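Local atomic coordinates of putative outer membrane protein (LpxR) (Salmonella typhimurium, PDB entry 3FID), a protein that is an outer-membrane lipid A deacylase, removing acyl chains from the lipid anchor of lipopolysaccharide. Residues A[96-101]-A[207-212]. Sequence-based numbering, arbitrary orientation.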
loop_
_atom_site.group_PDB
_atom_site.type_symbol
_atom_site.label_atom_id
_atom_site.label_comp_id
_atom_site.label_asym_id
_atom_site.label_seq_id
_atom_site.Cartn_x
_atom_site.Cartn_y
_atom_site.Cartn_z
ATOM N N TRP A 96 9.248 14.882 18.674
ATOM C CA TRP A 96 7.793 14.984 18.617
ATOM C C TRP A 96 7.231 15.100 17.188
ATOM O O TRP A 96 6.026 15.225 17.034
ATOM C CB TRP A 96 7.285 16.151 19.477
ATOM C CG TRP A 96 7.906 17.458 19.106
ATOM C CD1 TRP A 96 9.070 17.991 19.616
ATOM C CD2 TRP A 96 7.416 18.417 18.142
ATOM N NE1 TRP A 96 9.337 19.212 19.020
ATOM C CE2 TRP A 96 8.339 19.499 18.118
ATOM C CE3 TRP A 96 6.289 18.468 17.301
ATOM C CZ2 TRP A 96 8.173 20.615 17.282
ATOM C CZ3 TRP A 96 6.120 19.594 16.470
ATOM C CH2 TRP A 96 7.066 20.644 16.465
ATOM N N LEU A 97 8.101 15.057 16.169
ATOM C CA LEU A 97 7.679 15.195 14.769
ATOM C C LEU A 97 8.454 14.253 13.847
ATOM O O LEU A 97 9.682 14.221 13.889
ATOM C CB LEU A 97 7.880 16.628 14.271
ATOM C CG LEU A 97 7.041 16.952 13.026
ATOM C CD1 LEU A 97 5.748 17.658 13.439
ATOM C CD2 LEU A 97 7.791 17.752 11.988
ATOM N N ARG A 98 7.730 13.488 13.026
ATOM C CA ARG A 98 8.318 12.793 11.885
ATOM C C ARG A 98 7.759 13.375 10.579
ATOM O O ARG A 98 6.573 13.678 10.492
ATOM C CB ARG A 98 8.063 11.280 11.959
ATOM C CG ARG A 98 8.492 10.508 10.690
ATOM C CD ARG A 98 8.088 9.040 10.742
ATOM N NE ARG A 98 8.818 8.264 11.751
ATOM C CZ ARG A 98 10.066 7.821 11.624
ATOM N NH1 ARG A 98 10.607 7.104 12.604
ATOM N NH2 ARG A 98 10.797 8.124 10.547
ATOM N N TYR A 99 8.617 13.566 9.573
ATOM C CA TYR A 99 8.112 13.903 8.234
ATOM C C TYR A 99 8.771 13.071 7.121
ATOM O O TYR A 99 9.873 12.524 7.283
ATOM C CB TYR A 99 8.205 15.405 7.949
ATOM C CG TYR A 99 9.614 15.884 7.730
ATOM C CD1 TYR A 99 10.126 16.013 6.440
ATOM C CD2 TYR A 99 10.443 16.193 8.817
ATOM C CE1 TYR A 99 11.446 16.440 6.226
ATOM C CE2 TYR A 99 11.763 16.602 8.624
ATOM C CZ TYR A 99 12.252 16.728 7.326
ATOM O OH TYR A 99 13.538 17.152 7.113
ATOM N N ARG A 100 8.073 13.000 5.990
ATOM C CA ARG A 100 8.532 12.261 4.822
ATOM C C ARG A 100 8.222 13.051 3.583
ATOM O O ARG A 100 7.195 13.717 3.509
ATOM C CB ARG A 100 7.834 10.910 4.726
ATOM C CG ARG A 100 8.315 9.929 5.726
ATOM C CD ARG A 100 8.193 8.550 5.163
ATOM N NE ARG A 100 6.993 7.940 5.634
ATOM C CZ ARG A 100 6.247 7.123 4.901
ATOM N NH1 ARG A 100 6.564 6.812 3.637
ATOM N NH2 ARG A 100 5.164 6.643 5.443
ATOM N N LEU A 101 9.119 12.973 2.603
ATOM C CA LEU A 101 8.954 13.701 1.348
ATOM C C LEU A 101 9.472 12.793 0.259
ATOM O O LEU A 101 10.596 12.339 0.347
ATOM C CB LEU A 101 9.784 14.996 1.367
ATOM C CG LEU A 101 9.265 16.168 2.202
ATOM C CD1 LEU A 101 10.353 17.233 2.336
ATOM C CD2 LEU A 101 8.022 16.726 1.533
ATOM N N LEU A 207 9.848 -1.338 4.562
ATOM C CA LEU A 207 10.967 -0.535 5.012
ATOM C C LEU A 207 10.827 -0.220 6.499
ATOM O O LEU A 207 9.724 -0.004 6.999
ATOM C CB LEU A 207 11.116 0.726 4.182
ATOM C CG LEU A 207 11.388 0.446 2.701
ATOM C CD1 LEU A 207 11.168 1.714 1.896
ATOM C CD2 LEU A 207 12.808 -0.161 2.503
ATOM N N ILE A 208 11.958 -0.226 7.191
ATOM C CA ILE A 208 11.989 -0.026 8.652
ATOM C C ILE A 208 12.982 1.087 8.988
ATOM O O ILE A 208 14.098 1.092 8.478
ATOM C CB ILE A 208 12.377 -1.354 9.389
ATOM C CG1 ILE A 208 11.224 -2.378 9.261
ATOM C CG2 ILE A 208 12.732 -1.096 10.885
ATOM C CD1 ILE A 208 11.586 -3.823 9.715
ATOM N N HIS A 209 12.574 2.018 9.845
ATOM C CA HIS A 209 13.505 3.002 10.410
ATOM C C HIS A 209 13.621 2.641 11.878
ATOM O O HIS A 209 12.660 2.788 12.626
ATOM C CB HIS A 209 12.944 4.420 10.262
ATOM C CG HIS A 209 13.878 5.496 10.734
ATOM N ND1 HIS A 209 13.451 6.773 11.021
ATOM C CD2 HIS A 209 15.211 5.480 10.982
ATOM C CE1 HIS A 209 14.483 7.507 11.407
ATOM N NE2 HIS A 209 15.559 6.742 11.413
ATOM N N THR A 210 14.766 2.118 12.288
ATOM C CA THR A 210 14.913 1.702 13.679
ATOM C C THR A 210 16.283 2.001 14.239
ATOM O O THR A 210 17.268 2.010 13.509
ATOM C CB THR A 210 14.609 0.198 13.883
ATOM O OG1 THR A 210 14.566 -0.083 15.293
ATOM C CG2 THR A 210 15.666 -0.694 13.211
ATOM N N GLN A 211 16.327 2.231 15.552
ATOM C CA GLN A 211 17.593 2.330 16.286
ATOM C C GLN A 211 18.043 0.935 16.773
ATOM O O GLN A 211 19.237 0.656 16.888
ATOM C CB GLN A 211 17.463 3.334 17.444
ATOM C CG GLN A 211 17.231 4.825 16.989
ATOM C CD GLN A 211 17.367 5.872 18.139
ATOM O OE1 GLN A 211 16.826 5.696 19.249
ATOM N NE2 GLN A 211 18.088 6.973 17.858
ATOM N N LYS A 212 17.075 0.042 16.954
ATOM C CA LYS A 212 17.229 -1.209 17.710
ATOM C C LYS A 212 18.108 -2.291 17.065
ATOM O O LYS A 212 18.023 -2.551 15.871
ATOM C CB LYS A 212 15.826 -1.764 18.043
ATOM C CG LYS A 212 15.762 -2.903 19.062
ATOM C CD LYS A 212 16.193 -2.497 20.469
ATOM C CE LYS A 212 15.866 -3.607 21.496
ATOM N NZ LYS A 212 16.462 -4.954 21.175
#
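Arg98 and His209 meet inside the outer-membrane β-barrel of LpxR and illustrate how a wall strand and an inward-folded loop can be tied together by buried polar contacts, of which this pair is one of several. Arg98 belongs to strand 97-108, hydrogen-bonded on its two sides to strands 80-94 and 140-157; His209 lies in the loop between helix 191-194 and strand 215-228. The CA atoms of Arg98 and His209 are 11.2 Å apart, and side chains alone span the gap. Arg98 reaches inward with CG anti to its own N (chi1 172°) and stays extended until chi3, where the chain turns and presents the end of the guanidinium to the imidazole. His209 also has CG anti to N (chi1 -176°), which carries its ring across to meet the arginine. Both terminal nitrogens of Arg98 converge on a single acceptor: NH2 lies 3.0 Å from His209 ND1 in the straighter bond, while NH1 is 3.3 Å from the same ND1 in a more bent one. ND1 sits in the guanidinium plane, but the two donors approach the ring differently. NH2 arrives within the imidazole plane, whereas NH1 stands well out of it, because the planes are nearly perpendicular, 82° apart.

Two further direct bonds hold the guanidinium: Asn90 OD1 accepts from NH2, and Ser195 OG is hydrogen-bonded to NE. Arg100 NH2 adds bonds to Asn197 O and Leu202 O of the same loop. Asp196 OD2 holds the backbone N of His209, whose side chain lies about 6 Å from that of Asp44, a zinc ligand. Farther along the loop, an ST turn bends the backbone, with Lys212 N donating to Thr210 OG1 at 3.0 Å.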